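PDB 4Y2W: alanine racemase 1 from Caldanaerobacter subterraneus subsp. tengcongensis MB4, which belongs to the alanine racemase family, whose members join an N-terminal TIM-type barrel to a C-terminal domain rich in beta strands. Local coordinates for residues Phe230-Ser235 with Thr357-Val362; Asp16-Asn21 with Arg245-Phe250; Ala211-Asn216 with Lys236-Lys241; Gly290-Leu295 with Asp353-Ile358; Asn297-Leu302 with Glu344-Glu349. The protein carries 1 engineered substitution. One frame throughout, in Å; residues are numbered along the deposited sequence.

Contact 1: Phe230-Ser235 with Thr357-Val362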
# COMPACT_ATOMS: atom_id res chain seq x y z
N PHE A 230 1.94 18.36 -4.11
CA PHE A 230 3.00 17.41 -3.78
C PHE A 230 4.05 17.26 -4.90
O PHE A 230 4.65 16.20 -5.07
CB PHE A 230 2.36 16.07 -3.38
CG PHE A 230 1.36 16.21 -2.27
CD1 PHE A 230 1.78 16.35 -0.95
CD2 PHE A 230 -0.00 16.25 -2.55
CE1 PHE A 230 0.85 16.51 0.07
CE2 PHE A 230 -0.93 16.40 -1.52
CZ PHE A 230 -0.50 16.53 -0.21
N GLY A 231 4.26 18.35 -5.63
CA GLY A 231 5.39 18.47 -6.56
C GLY A 231 5.26 17.71 -7.86
O GLY A 231 6.27 17.38 -8.48
N ALA A 232 4.03 17.44 -8.29
CA ALA A 232 3.79 16.74 -9.55
C ALA A 232 2.60 17.32 -10.30
O ALA A 232 1.75 17.99 -9.72
CB ALA A 232 3.58 15.25 -9.29
N TYR A 233 2.54 17.05 -11.60
CA TYR A 233 1.42 17.47 -12.43
C TYR A 233 0.55 16.26 -12.74
O TYR A 233 1.03 15.12 -12.75
CB TYR A 233 1.93 18.12 -13.71
CG TYR A 233 2.58 19.47 -13.49
CD1 TYR A 233 1.81 20.60 -13.26
CD2 TYR A 233 3.97 19.62 -13.53
CE1 TYR A 233 2.39 21.84 -13.06
CE2 TYR A 233 4.56 20.86 -13.33
CZ TYR A 233 3.77 21.97 -13.10
OH TYR A 233 4.34 23.21 -12.90
N PRO A 234 -0.76 16.49 -12.99
CA PRO A 234 -1.69 15.39 -13.25
C PRO A 234 -1.51 14.73 -14.62
O PRO A 234 -1.91 13.58 -14.80
CB PRO A 234 -3.06 16.06 -13.16
CG PRO A 234 -2.81 17.49 -13.50
CD PRO A 234 -1.43 17.80 -13.00
N SER A 235 -0.94 15.46 -15.58
CA SER A 235 -0.73 14.93 -16.92
C SER A 235 0.33 15.75 -17.66
O SER A 235 0.97 16.63 -17.06
CB SER A 235 -2.05 14.94 -17.71
OG SER A 235 -2.44 16.27 -18.02
N THR A 357 1.25 4.55 -15.59
CA THR A 357 0.26 5.09 -14.68
C THR A 357 0.53 6.58 -14.45
O THR A 357 1.23 7.21 -15.24
CB THR A 357 0.24 4.31 -13.34
OG1 THR A 357 -0.86 4.75 -12.54
CG2 THR A 357 1.54 4.49 -12.57
N ILE A 358 -0.05 7.13 -13.39
CA ILE A 358 0.09 8.56 -13.07
C ILE A 358 0.65 8.72 -11.66
O ILE A 358 0.51 7.82 -10.84
CB ILE A 358 -1.27 9.30 -13.20
CG1 ILE A 358 -2.39 8.53 -12.48
CG2 ILE A 358 -1.62 9.49 -14.66
CD1 ILE A 358 -3.70 9.28 -12.41
N PRO A 359 1.30 9.88 -11.38
CA PRO A 359 1.95 10.12 -10.09
C PRO A 359 1.12 9.80 -8.85
O PRO A 359 1.68 9.42 -7.83
CB PRO A 359 2.25 11.62 -10.14
CG PRO A 359 2.44 11.91 -11.59
CD PRO A 359 1.49 11.00 -12.31
N GLN A 360 -0.19 9.95 -8.94
CA GLN A 360 -1.06 9.70 -7.79
C GLN A 360 -0.99 8.25 -7.32
O GLN A 360 -0.89 8.00 -6.12
CB GLN A 360 -2.50 10.10 -8.09
CG GLN A 360 -2.71 11.61 -8.24
CD GLN A 360 -2.79 12.08 -9.68
OE1 GLN A 360 -2.07 11.59 -10.55
NE2 GLN A 360 -3.67 13.03 -9.94
N GLU A 361 -1.02 7.29 -8.25
CA GLU A 361 -0.98 5.87 -7.89
C GLU A 361 0.38 5.44 -7.33
O GLU A 361 0.44 4.57 -6.46
CB GLU A 361 -1.36 4.98 -9.07
CG GLU A 361 -1.55 3.51 -8.68
CD GLU A 361 -2.01 2.63 -9.82
OE1 GLU A 361 -1.54 2.81 -10.97
OE2 GLU A 361 -2.85 1.75 -9.57
N VAL A 362 1.46 6.05 -7.83
CA VAL A 362 2.80 5.74 -7.35
C VAL A 362 2.94 6.14 -5.88
O VAL A 362 3.40 5.34 -5.06
CB VAL A 362 3.88 6.45 -8.19
CG1 VAL A 362 5.27 6.28 -7.57
CG2 VAL A 362 3.87 5.93 -9.62

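Contact 2: Asp16-Asn21 with Arg245-Phe250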
# COMPACT_ATOMS: atom_id res chain seq x y z
N ASP A 16 8.06 22.21 4.11
CA ASP A 16 8.27 23.56 3.56
C ASP A 16 8.12 23.62 2.03
O ASP A 16 7.87 24.69 1.48
CB ASP A 16 9.63 24.14 4.01
CG ASP A 16 10.80 23.26 3.61
OD1 ASP A 16 11.03 22.23 4.27
OD2 ASP A 16 11.51 23.62 2.64
N ALA A 17 8.29 22.48 1.36
CA ALA A 17 8.06 22.38 -0.08
C ALA A 17 6.57 22.28 -0.41
O ALA A 17 6.13 22.75 -1.46
CB ALA A 17 8.81 21.19 -0.65
N ILE A 18 5.80 21.64 0.47
CA ILE A 18 4.35 21.54 0.31
C ILE A 18 3.69 22.90 0.54
O ILE A 18 2.82 23.31 -0.22
CB ILE A 18 3.75 20.49 1.27
CG1 ILE A 18 4.29 19.09 0.94
CG2 ILE A 18 2.23 20.48 1.19
CD1 ILE A 18 4.11 18.08 2.05
N THR A 19 4.12 23.60 1.59
CA THR A 19 3.62 24.95 1.87
C THR A 19 3.98 25.91 0.74
O THR A 19 3.19 26.79 0.40
CB THR A 19 4.15 25.51 3.21
OG1 THR A 19 5.58 25.50 3.20
CG2 THR A 19 3.64 24.70 4.39
N HIS A 20 5.17 25.73 0.17
CA HIS A 20 5.59 26.53 -0.99
C HIS A 20 4.68 26.30 -2.19
O HIS A 20 4.20 27.25 -2.80
CB HIS A 20 7.03 26.21 -1.38
CG HIS A 20 7.43 26.81 -2.70
ND1 HIS A 20 8.12 27.99 -2.79
CD2 HIS A 20 7.21 26.39 -3.97
CE1 HIS A 20 8.33 28.28 -4.07
NE2 HIS A 20 7.79 27.32 -4.80
N ASN A 21 4.46 25.03 -2.54
CA ASN A 21 3.57 24.67 -3.65
C ASN A 21 2.15 25.17 -3.42
O ASN A 21 1.45 25.55 -4.36
CB ASN A 21 3.54 23.16 -3.87
CG ASN A 21 4.87 22.61 -4.36
OD1 ASN A 21 5.74 23.35 -4.80
ND2 ASN A 21 5.03 21.29 -4.28
N ARG A 245 8.33 22.64 -6.02
CA ARG A 245 9.50 22.07 -5.34
C ARG A 245 9.23 20.61 -4.97
O ARG A 245 8.08 20.19 -4.82
CB ARG A 245 9.87 22.88 -4.10
CG ARG A 245 10.16 24.35 -4.40
CD ARG A 245 11.18 24.98 -3.46
NE ARG A 245 10.75 25.00 -2.06
CZ ARG A 245 11.11 24.12 -1.12
NH1 ARG A 245 11.92 23.10 -1.39
NH2 ARG A 245 10.66 24.27 0.12
N GLU A 246 10.30 19.85 -4.81
CA GLU A 246 10.21 18.43 -4.51
C GLU A 246 9.75 18.24 -3.07
O GLU A 246 10.37 18.78 -2.14
CB GLU A 246 11.57 17.77 -4.71
CG GLU A 246 11.53 16.25 -4.82
CD GLU A 246 12.90 15.67 -5.10
OE1 GLU A 246 13.14 15.28 -6.26
OE2 GLU A 246 13.74 15.63 -4.18
N THR A 247 8.66 17.50 -2.89
CA THR A 247 8.02 17.34 -1.58
C THR A 247 8.32 16.00 -0.91
O THR A 247 8.29 15.91 0.32
CB THR A 247 6.49 17.48 -1.68
OG1 THR A 247 5.99 16.60 -2.68
CG2 THR A 247 6.11 18.91 -2.03
N LEU A 248 8.61 14.97 -1.71
CA LEU A 248 8.87 13.63 -1.18
C LEU A 248 10.14 13.03 -1.77
O LEU A 248 10.35 13.07 -2.98
CB LEU A 248 7.70 12.71 -1.48
CG LEU A 248 7.83 11.26 -1.02
CD1 LEU A 248 6.47 10.72 -0.59
CD2 LEU A 248 8.46 10.36 -2.08
N ARG A 249 10.96 12.43 -0.91
CA ARG A 249 12.09 11.61 -1.35
C ARG A 249 11.96 10.19 -0.79
O ARG A 249 12.05 9.98 0.42
CB ARG A 249 13.42 12.22 -0.94
CG ARG A 249 13.73 13.56 -1.59
CD ARG A 249 15.23 13.73 -1.79
NE ARG A 249 15.97 13.45 -0.56
CZ ARG A 249 17.23 13.00 -0.50
NH1 ARG A 249 17.94 12.76 -1.60
NH2 ARG A 249 17.78 12.79 0.69
N PHE A 250 11.73 9.22 -1.68
CA PHE A 250 11.61 7.82 -1.30
C PHE A 250 13.01 7.22 -1.36
O PHE A 250 13.57 7.06 -2.44
CB PHE A 250 10.65 7.11 -2.26
CG PHE A 250 10.25 5.72 -1.85
CD1 PHE A 250 10.53 5.21 -0.59
CD2 PHE A 250 9.53 4.93 -2.74
CE1 PHE A 250 10.13 3.93 -0.24
CE2 PHE A 250 9.13 3.65 -2.39
CZ PHE A 250 9.43 3.15 -1.14

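Contact 3: Ala211-Asn216 with Lys236-Lys241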
# COMPACT_ATOMS: atom_id res chain seq x y z
N ALA A 211 -7.67 21.96 -14.26
CA ALA A 211 -8.48 23.13 -14.61
C ALA A 211 -7.98 24.40 -13.92
O ALA A 211 -8.19 25.50 -14.42
CB ALA A 211 -9.93 22.87 -14.25
N ILE A 212 -7.32 24.25 -12.77
CA ILE A 212 -6.75 25.40 -12.07
C ILE A 212 -5.65 26.06 -12.90
O ILE A 212 -5.53 27.29 -12.92
CB ILE A 212 -6.20 24.99 -10.69
CG1 ILE A 212 -7.35 24.61 -9.75
CG2 ILE A 212 -5.38 26.12 -10.06
CD1 ILE A 212 -6.94 23.68 -8.63
N LEU A 213 -4.85 25.24 -13.58
CA LEU A 213 -3.77 25.75 -14.42
C LEU A 213 -4.30 26.35 -15.72
O LEU A 213 -3.92 27.47 -16.09
CB LEU A 213 -2.78 24.62 -14.73
CG LEU A 213 -2.02 24.03 -13.54
CD1 LEU A 213 -1.35 22.72 -13.93
CD2 LEU A 213 -1.01 25.01 -12.98
N ASN A 214 -5.18 25.61 -16.38
CA ASN A 214 -5.65 25.95 -17.71
C ASN A 214 -6.86 26.89 -17.69
O ASN A 214 -6.81 27.99 -18.25
CB ASN A 214 -6.04 24.68 -18.47
CG ASN A 214 -4.89 23.69 -18.60
OD1 ASN A 214 -3.75 24.00 -18.28
ND2 ASN A 214 -5.21 22.49 -19.08
N LEU A 215 -7.92 26.44 -17.05
CA LEU A 215 -9.24 27.08 -17.15
C LEU A 215 -9.45 28.13 -16.06
O LEU A 215 -9.93 27.83 -14.97
CB LEU A 215 -10.33 26.01 -17.05
CG LEU A 215 -10.57 25.05 -18.23
CD1 LEU A 215 -9.32 24.73 -19.04
CD2 LEU A 215 -11.20 23.76 -17.74
N ASN A 216 -9.10 29.38 -16.37
CA ASN A 216 -9.22 30.48 -15.39
C ASN A 216 -10.68 30.73 -14.96
O ASN A 216 -10.92 31.24 -13.87
CB ASN A 216 -8.60 31.77 -15.95
CG ASN A 216 -7.54 32.35 -15.04
OD1 ASN A 216 -7.67 33.48 -14.55
ND2 ASN A 216 -6.48 31.59 -14.80
N LYS A 236 0.52 15.46 -18.94
CA LYS A 236 1.46 16.21 -19.77
C LYS A 236 0.80 17.36 -20.53
O LYS A 236 1.51 18.21 -21.08
CB LYS A 236 2.16 15.26 -20.74
CG LYS A 236 2.91 14.14 -20.03
CD LYS A 236 3.82 13.37 -20.97
CE LYS A 236 4.78 12.48 -20.19
NZ LYS A 236 4.08 11.53 -19.29
N ARG A 237 -0.53 17.41 -20.54
CA ARG A 237 -1.27 18.47 -21.25
C ARG A 237 -1.71 19.60 -20.31
O ARG A 237 -2.88 20.01 -20.31
CB ARG A 237 -2.50 17.89 -21.95
CG ARG A 237 -2.26 16.62 -22.76
CD ARG A 237 -3.29 16.47 -23.87
NE ARG A 237 -3.94 15.16 -23.89
CZ ARG A 237 -3.37 14.03 -24.31
NH1 ARG A 237 -2.12 14.01 -24.76
NH2 ARG A 237 -4.07 12.90 -24.27
N VAL A 238 -0.77 20.11 -19.52
CA VAL A 238 -1.03 21.24 -18.62
C VAL A 238 0.08 22.27 -18.81
O VAL A 238 1.18 21.94 -19.24
CB VAL A 238 -1.12 20.80 -17.14
CG1 VAL A 238 -2.25 19.80 -16.96
CG2 VAL A 238 0.19 20.21 -16.65
N GLU A 239 -0.22 23.53 -18.48
CA GLU A 239 0.67 24.64 -18.81
C GLU A 239 1.94 24.71 -17.96
O GLU A 239 3.00 25.10 -18.46
CB GLU A 239 -0.10 25.97 -18.77
CG GLU A 239 -1.22 26.03 -19.80
CD GLU A 239 -1.88 27.39 -19.89
OE1 GLU A 239 -1.64 28.25 -19.02
OE2 GLU A 239 -2.66 27.60 -20.85
N ARG A 240 1.83 24.34 -16.68
CA ARG A 240 2.99 24.27 -15.77
C ARG A 240 3.63 25.64 -15.52
O ARG A 240 4.86 25.75 -15.44
CB ARG A 240 4.05 23.27 -16.27
CG ARG A 240 3.51 21.88 -16.58
CD ARG A 240 4.60 20.93 -17.07
NE ARG A 240 4.08 19.56 -17.22
CZ ARG A 240 4.62 18.45 -16.70
NH1 ARG A 240 5.75 18.49 -15.99
NH2 ARG A 240 4.03 17.28 -16.91
N LYS A 241 2.80 26.67 -15.37
CA LYS A 241 3.29 28.03 -15.15
C LYS A 241 3.77 28.25 -13.71
O LYS A 241 4.45 29.24 -13.42
CB LYS A 241 2.21 29.06 -15.54
CG LYS A 241 1.19 29.37 -14.46
CD LYS A 241 0.05 30.25 -14.99
CE LYS A 241 -1.21 29.45 -15.30
NZ LYS A 241 -0.99 28.41 -16.35

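Contact 4: Gly290-Leu295 with Asp353-Ile358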
# COMPACT_ATOMS: atom_id res chain seq x y z
N GLY A 290 6.04 -0.75 -1.77
CA GLY A 290 5.55 0.12 -2.84
C GLY A 290 6.46 0.22 -4.05
O GLY A 290 6.26 1.09 -4.90
N LEU A 291 7.47 -0.65 -4.14
CA LEU A 291 8.34 -0.68 -5.31
C LEU A 291 7.81 -1.74 -6.28
O LEU A 291 7.99 -2.93 -6.05
CB LEU A 291 9.78 -1.00 -4.91
CG LEU A 291 10.80 -0.86 -6.04
CD1 LEU A 291 10.81 0.58 -6.56
CD2 LEU A 291 12.19 -1.28 -5.59
N ASP A 292 7.18 -1.30 -7.36
CA ASP A 292 6.46 -2.21 -8.25
C ASP A 292 7.38 -3.27 -8.83
O ASP A 292 8.46 -2.97 -9.35
CB ASP A 292 5.77 -1.44 -9.38
CG ASP A 292 4.76 -2.28 -10.12
OD1 ASP A 292 5.10 -3.41 -10.54
OD2 ASP A 292 3.62 -1.83 -10.29
N ARG A 293 6.93 -4.52 -8.76
CA ARG A 293 7.70 -5.66 -9.23
C ARG A 293 7.99 -5.62 -10.73
O ARG A 293 8.95 -6.25 -11.20
CB ARG A 293 6.96 -6.95 -8.86
CG ARG A 293 7.75 -8.22 -9.09
CD ARG A 293 7.12 -9.39 -8.35
NE ARG A 293 7.51 -10.67 -8.94
CZ ARG A 293 6.96 -11.21 -10.03
NH1 ARG A 293 5.97 -10.59 -10.67
NH2 ARG A 293 7.41 -12.37 -10.48
N ARG A 294 7.19 -4.88 -11.50
CA ARG A 294 7.43 -4.72 -12.94
C ARG A 294 8.71 -3.94 -13.26
O ARG A 294 9.19 -4.00 -14.39
CB ARG A 294 6.21 -4.09 -13.65
CG ARG A 294 5.11 -5.10 -13.95
CD ARG A 294 3.89 -4.48 -14.61
NE ARG A 294 3.25 -3.51 -13.72
CZ ARG A 294 2.84 -2.29 -14.07
NH1 ARG A 294 2.95 -1.84 -15.33
NH2 ARG A 294 2.28 -1.50 -13.15
N LEU A 295 9.27 -3.25 -12.27
CA LEU A 295 10.58 -2.60 -12.42
C LEU A 295 11.75 -3.58 -12.41
O LEU A 295 12.90 -3.18 -12.60
CB LEU A 295 10.78 -1.55 -11.32
CG LEU A 295 9.74 -0.44 -11.22
CD1 LEU A 295 10.13 0.53 -10.11
CD2 LEU A 295 9.56 0.31 -12.53
N ASP A 353 5.42 6.98 -15.49
CA ASP A 353 5.48 6.70 -16.92
C ASP A 353 5.95 5.27 -17.18
O ASP A 353 5.31 4.54 -17.93
CB ASP A 353 6.43 7.68 -17.62
CG ASP A 353 5.95 9.12 -17.55
OD1 ASP A 353 4.78 9.35 -17.17
OD2 ASP A 353 6.75 10.03 -17.86
N LYS A 354 7.05 4.89 -16.54
CA LYS A 354 7.66 3.57 -16.74
C LYS A 354 6.68 2.41 -16.51
O LYS A 354 6.72 1.42 -17.24
CB LYS A 354 8.90 3.41 -15.85
CG LYS A 354 9.66 2.09 -16.02
CD LYS A 354 10.38 1.99 -17.37
CE LYS A 354 11.63 2.86 -17.43
NZ LYS A 354 12.48 2.52 -18.60
N ILE A 355 5.81 2.53 -15.51
CA ILE A 355 4.80 1.49 -15.24
C ILE A 355 3.40 1.86 -15.73
O ILE A 355 2.40 1.30 -15.27
CB ILE A 355 4.77 1.05 -13.75
CG1 ILE A 355 4.70 2.26 -12.81
CG2 ILE A 355 5.99 0.21 -13.43
CD1 ILE A 355 4.18 1.93 -11.43
N GLU A 356 3.33 2.80 -16.68
CA GLU A 356 2.08 3.14 -17.38
C GLU A 356 0.97 3.54 -16.41
O GLU A 356 -0.12 2.95 -16.40
CB GLU A 356 1.61 1.96 -18.25
CG GLU A 356 2.69 1.30 -19.09
CD GLU A 356 2.19 0.00 -19.70
OE1 GLU A 356 2.59 -1.09 -19.23
OE2 GLU A 356 1.37 0.08 -20.64
N THR A 357 1.25 4.55 -15.59
CA THR A 357 0.26 5.09 -14.68
C THR A 357 0.53 6.58 -14.45
O THR A 357 1.23 7.21 -15.24
CB THR A 357 0.24 4.31 -13.34
OG1 THR A 357 -0.86 4.75 -12.54
CG2 THR A 357 1.54 4.49 -12.57
N ILE A 358 -0.05 7.13 -13.39
CA ILE A 358 0.09 8.56 -13.07
C ILE A 358 0.65 8.72 -11.66
O ILE A 358 0.51 7.82 -10.84
CB ILE A 358 -1.27 9.30 -13.20
CG1 ILE A 358 -2.39 8.53 -12.48
CG2 ILE A 358 -1.62 9.49 -14.66
CD1 ILE A 358 -3.70 9.28 -12.41

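Contact 5: Asn297-Leu302 with Glu344-Glu349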
# COMPACT_ATOMS: atom_id res chain seq x y z
N ASN A 297 14.52 -5.54 -13.60
CA ASN A 297 15.37 -5.38 -14.79
C ASN A 297 14.95 -4.26 -15.76
O ASN A 297 15.21 -4.37 -16.96
CB ASN A 297 15.47 -6.71 -15.57
CG ASN A 297 16.31 -7.74 -14.85
OD1 ASN A 297 17.51 -7.55 -14.64
ND2 ASN A 297 15.69 -8.86 -14.49
N ASN A 298 14.31 -3.20 -15.26
CA ASN A 298 14.06 -2.01 -16.08
C ASN A 298 13.70 -0.79 -15.24
O ASN A 298 12.64 -0.18 -15.40
CB ASN A 298 13.00 -2.25 -17.18
CG ASN A 298 11.64 -2.61 -16.62
OD1 ASN A 298 11.55 -3.24 -15.57
ND2 ASN A 298 10.59 -2.21 -17.32
N TYR A 299 14.61 -0.45 -14.34
CA TYR A 299 14.64 0.88 -13.74
C TYR A 299 16.03 1.12 -13.18
O TYR A 299 16.77 0.17 -12.92
CB TYR A 299 13.57 1.04 -12.65
CG TYR A 299 13.18 2.49 -12.41
CD1 TYR A 299 12.51 3.22 -13.40
CD2 TYR A 299 13.48 3.13 -11.21
CE1 TYR A 299 12.15 4.54 -13.19
CE2 TYR A 299 13.12 4.45 -11.00
CZ TYR A 299 12.46 5.15 -11.99
OH TYR A 299 12.11 6.46 -11.77
N LYS A 300 16.38 2.39 -13.03
CA LYS A 300 17.66 2.76 -12.45
C LYS A 300 17.43 3.72 -11.30
O LYS A 300 16.71 4.71 -11.45
CB LYS A 300 18.56 3.39 -13.51
CG LYS A 300 18.81 2.48 -14.70
CD LYS A 300 19.65 3.16 -15.77
CE LYS A 300 19.90 2.22 -16.94
NZ LYS A 300 20.90 2.77 -17.89
N LEU A 301 18.02 3.41 -10.15
CA LEU A 301 17.92 4.25 -8.95
C LEU A 301 19.15 5.12 -8.83
O LEU A 301 20.16 4.87 -9.49
CB LEU A 301 17.79 3.38 -7.70
CG LEU A 301 16.80 2.21 -7.73
CD1 LEU A 301 16.86 1.44 -6.42
CD2 LEU A 301 15.38 2.69 -8.00
N LEU A 302 19.07 6.14 -7.98
CA LEU A 302 20.19 7.06 -7.79
C LEU A 302 21.02 6.67 -6.59
O LEU A 302 20.49 6.38 -5.52
CB LEU A 302 19.68 8.49 -7.62
CG LEU A 302 19.10 9.15 -8.87
CD1 LEU A 302 18.44 10.48 -8.52
CD2 LEU A 302 20.18 9.35 -9.93
N GLU A 344 20.62 15.42 -10.07
CA GLU A 344 20.06 14.26 -10.75
C GLU A 344 18.78 13.83 -10.05
O GLU A 344 18.70 13.84 -8.82
CB GLU A 344 21.07 13.10 -10.74
CG GLU A 344 20.98 12.21 -11.96
CD GLU A 344 21.38 12.92 -13.24
OE1 GLU A 344 22.52 13.42 -13.31
OE2 GLU A 344 20.54 12.99 -14.16
N THR A 345 17.78 13.45 -10.84
CA THR A 345 16.45 13.20 -10.30
C THR A 345 15.78 12.01 -10.98
O THR A 345 15.71 11.94 -12.20
CB THR A 345 15.56 14.45 -10.45
OG1 THR A 345 16.16 15.55 -9.76
CG2 THR A 345 14.15 14.22 -9.89
N VAL A 346 15.29 11.08 -10.16
CA VAL A 346 14.34 10.07 -10.62
C VAL A 346 12.97 10.47 -10.11
O VAL A 346 12.52 10.02 -9.06
CB VAL A 346 14.70 8.63 -10.18
CG1 VAL A 346 15.73 8.03 -11.12
CG2 VAL A 346 15.18 8.57 -8.73
N SER A 347 12.32 11.36 -10.86
CA SER A 347 11.07 11.97 -10.42
C SER A 347 9.95 10.95 -10.29
O SER A 347 10.00 9.87 -10.88
CB SER A 347 10.63 13.08 -11.39
OG SER A 347 10.01 12.54 -12.55
N VAL A 348 8.95 11.31 -9.50
CA VAL A 348 7.74 10.51 -9.37
C VAL A 348 7.02 10.34 -10.72
O VAL A 348 6.41 9.30 -10.96
CB VAL A 348 6.77 11.11 -8.32
CG1 VAL A 348 6.23 12.47 -8.78
CG2 VAL A 348 5.64 10.14 -8.01
N GLU A 349 7.10 11.35 -11.58
CA GLU A 349 6.49 11.27 -12.91
C GLU A 349 7.20 10.25 -13.81
O GLU A 349 6.55 9.51 -14.54
CB GLU A 349 6.45 12.64 -13.58
CG GLU A 349 5.53 12.68 -14.80
CD GLU A 349 5.36 14.06 -15.40
OE1 GLU A 349 4.58 14.20 -16.37
OE2 GLU A 349 6.01 15.01 -14.90

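Contact 1: Phe230-Ser235 with Thr357-Val362
The start of helix 359-365 meets the loop that follows the last barrel strand here, with Pro359 lying against Ala232 and Tyr233 beside the ligand pocket. Pro359 CB sits 4.0 Å from Ala232 CB, an apolar touch of two small groups, while Pro359 CG comes to 3.7 Å from Tyr233 O. Proline suits this place because the first turn of a helix needs no donor from its backbone N, and the ring can be spent on packing. Ile358, the N-cap residue, holds CG1 between its backbone N and carbonyl carbon (chi1 48°), and its CG2 lies beside the backbone N, 4.1 Å from Pro234 O. No hydrogen bond joins the two segments, so the fit depends on shape. The Tyr233 ring turns the other way, onto Arg240, Val242 and Leu244. Within 357-362 the helix start is braced by Thr357 OG1, which donates to Glu361 OE1 at 2.6 Å; Glu361 OE2 accepts from the backbone N of Arg293 of the second subunit and pairs with Arg365. The side chain of Gln360 comes within about 3 Å of the bound alanine and packs on Tyr287 of the second subunit. A barrel loop thus backs a helix of the C-terminal domain whose Gln360 reaches the pocket, next to the partner subunit, consistent with dimeric alanine racemases.

Contact 2: Asp16-Asn21 with Arg245-Phe250
Arg245 lies across helix 15-28, meeting Asp16, Ala17 and His20 with different parts of its side chain. It crosses Asp16 at about a right angle, and NH2 forms a salt bridge to Asp16 OD2 at 2.7 Å, coming from above the carboxylate although the two flat groups are only 26° apart. Ala17 CB lies against one guanidinium face, offset toward its rim, where a small residue lets the arginine lie close. Arg245 CG stands over the His20 ring, 3.9 Å from its centroid, in a CH-pi contact; His20 NE2 is hydrogen-bonded to Glu243 O. Asn21 turns its amide to the arginine backbone: OD1 accepts from Arg245 N (2.9 Å) and ND2 donates to Arg245 O (3.3 Å), both bonds using in-plane lone pairs. Thr247 presses CG2 on Ile18 CG1 at 3.5 Å, while its OG1 is hydrogen-bonded to Phe230 O. Ile18 also packs on Val51 and Leu55 of helix 48-58, and strand 248-260 pairs antiparallel with strand 10-14, directly before this helix.

Contact 3: Ala211-Asn216 with Lys236-Lys241
Leu213 and Asn214 of helix 209-214, which follows the seventh strand of the TIM-type barrel, rest on Val238, Glu239 and Lys241 in the loop leaving the eighth. The apolar part is a leucine-valine pair: Leu213 CD1 lies 3.7 Å from Val238 CB and 4.0 Å from Val238 CG2. Branched aliphatic residues fit because this side of the helix is buried, and the Tyr233 ring touches both of them. The ionic and hydrogen-bonded part centres on Lys241 NZ, which donates to Leu213 O at 3.1 Å from above the carbonyl plane (39° out of it) and forms a salt bridge to Glu239 OE1 at 2.8 Å. The lysine chain bends at chi3 and chi4, and its charge probably suits the partly negative carbonyls on the C-terminal side of a helix. Glu239 OE2 adds a long, weak ion pair to Arg177 of helix 177-195. Polar packing makes up the rest. The Asn214 amide and Glu239 carboxylate cross obliquely, their planes 41° apart, and the asparagine's two ends face the loop separately: OD1 lies 3.6 Å from Glu239 CG, and ND2 equally far, 3.6 Å, from Arg237 O.

Contact 4: Gly290-Leu295 with Asp353-Ile358
Arg294 NH1 donates to Ile355 O at 3.2 Å, just past helix 348-354. That helix closes in a Schellman motif, in which Glu356 at positive phi is the C-prime residue, Glu356 N bonds to Asp353 O and Thr357 N to Ala352 O. The carbonyl of Ile355 is met from above its plane, although the oxygen itself lies in the guanidinium plane, and the N-H points fairly straight at it (155°). Glu356 OE1 adds a long, weaker salt bridge to Arg294 NH1 at 4.0 Å. Across the contact Arg294 and Ile355 stand at about a right angle, with Ile355 CG2 over one guanidinium face, offset toward the rim. Asp292 holds the backbone of Arg294, its short carboxylate reaching the N two residues on (OD1 to Arg294 N 2.7 Å) in an Asx turn; its OD2 only weakly steadies the guanidinium through Arg294 NH2, completing a network of three charged residues. The site faces the dimer interface, where Arg294 of the second subunit brings a like charge close and its Arg293 packs on Thr357. Beside the polar network lies an apolar patch: Leu295 CD2 touches Ile355 CG2 at 3.7 Å and Lys354 CG at 3.9 Å.

Contact 5: Asn297-Leu302 with Glu344-Glu349
The end-to-end directions of the backbones 299-302 and 344-347 lie 131° apart, and no hydrogen bond joins the segments, so side chains make the contact. Leu302 and Val346 reach toward each other tip to tip, Leu302 CD1 lying 3.8 Å from Val346 CG2. The same CD1 comes to 3.4 Å from Glu344 O. The other branch, CD2, meets Glu344 CG at 3.6 Å; here leucine and glutamate cross at about a right angle, and the glutamate offers its methylenes while its carboxylate leads away. Strand 300-303 belongs to the mixed sheet of the C-terminal domain and pairs with strand 306-311, from which Tyr307 packs on Leu302 and Val346 alike. The segment 344-349 leads from short strand 345-346 into helix 348-354, with Ser347 as N-cap: its OG takes the N-H of Ser350, a role serine fills with a short, polar side chain. Val346, branched at CB, divides its methyls between two partners: CG1 lies 3.5 Å from Lys300 O and CG2 faces Leu302. Tyr299 starts its ring with CG anti to the backbone N (chi1 -156°). The length of a tyrosine then carries OH to 3.7 Å from Val346 CB, and the side chain also packs on Ser350, Met351 and Lys354 of the helix.

From the N terminus, residues 16-21 open contact 2, whose loop takes in the barrel and closes at 245-250, as strand 248-260 of the mixed sheet begins. Contact 3 lies wholly within that span, closing a short loop from 211-216 to 236-241. Contact 1 opens at 230-235, inside both, and closes only at 357-362, so it crosses contacts 2 and 3 and ties barrel to C-terminal domain. Contact 4 then runs from 290-295 to 353-358, ending on the stretch contact 1 uses, and it encloses contact 5; both use helix 348-354. Salt bridges Lys236-Asp353 and Arg240-Glu349 link contact 3 to contacts 4 and 5, while contacts 1 and 4 face the second subunit.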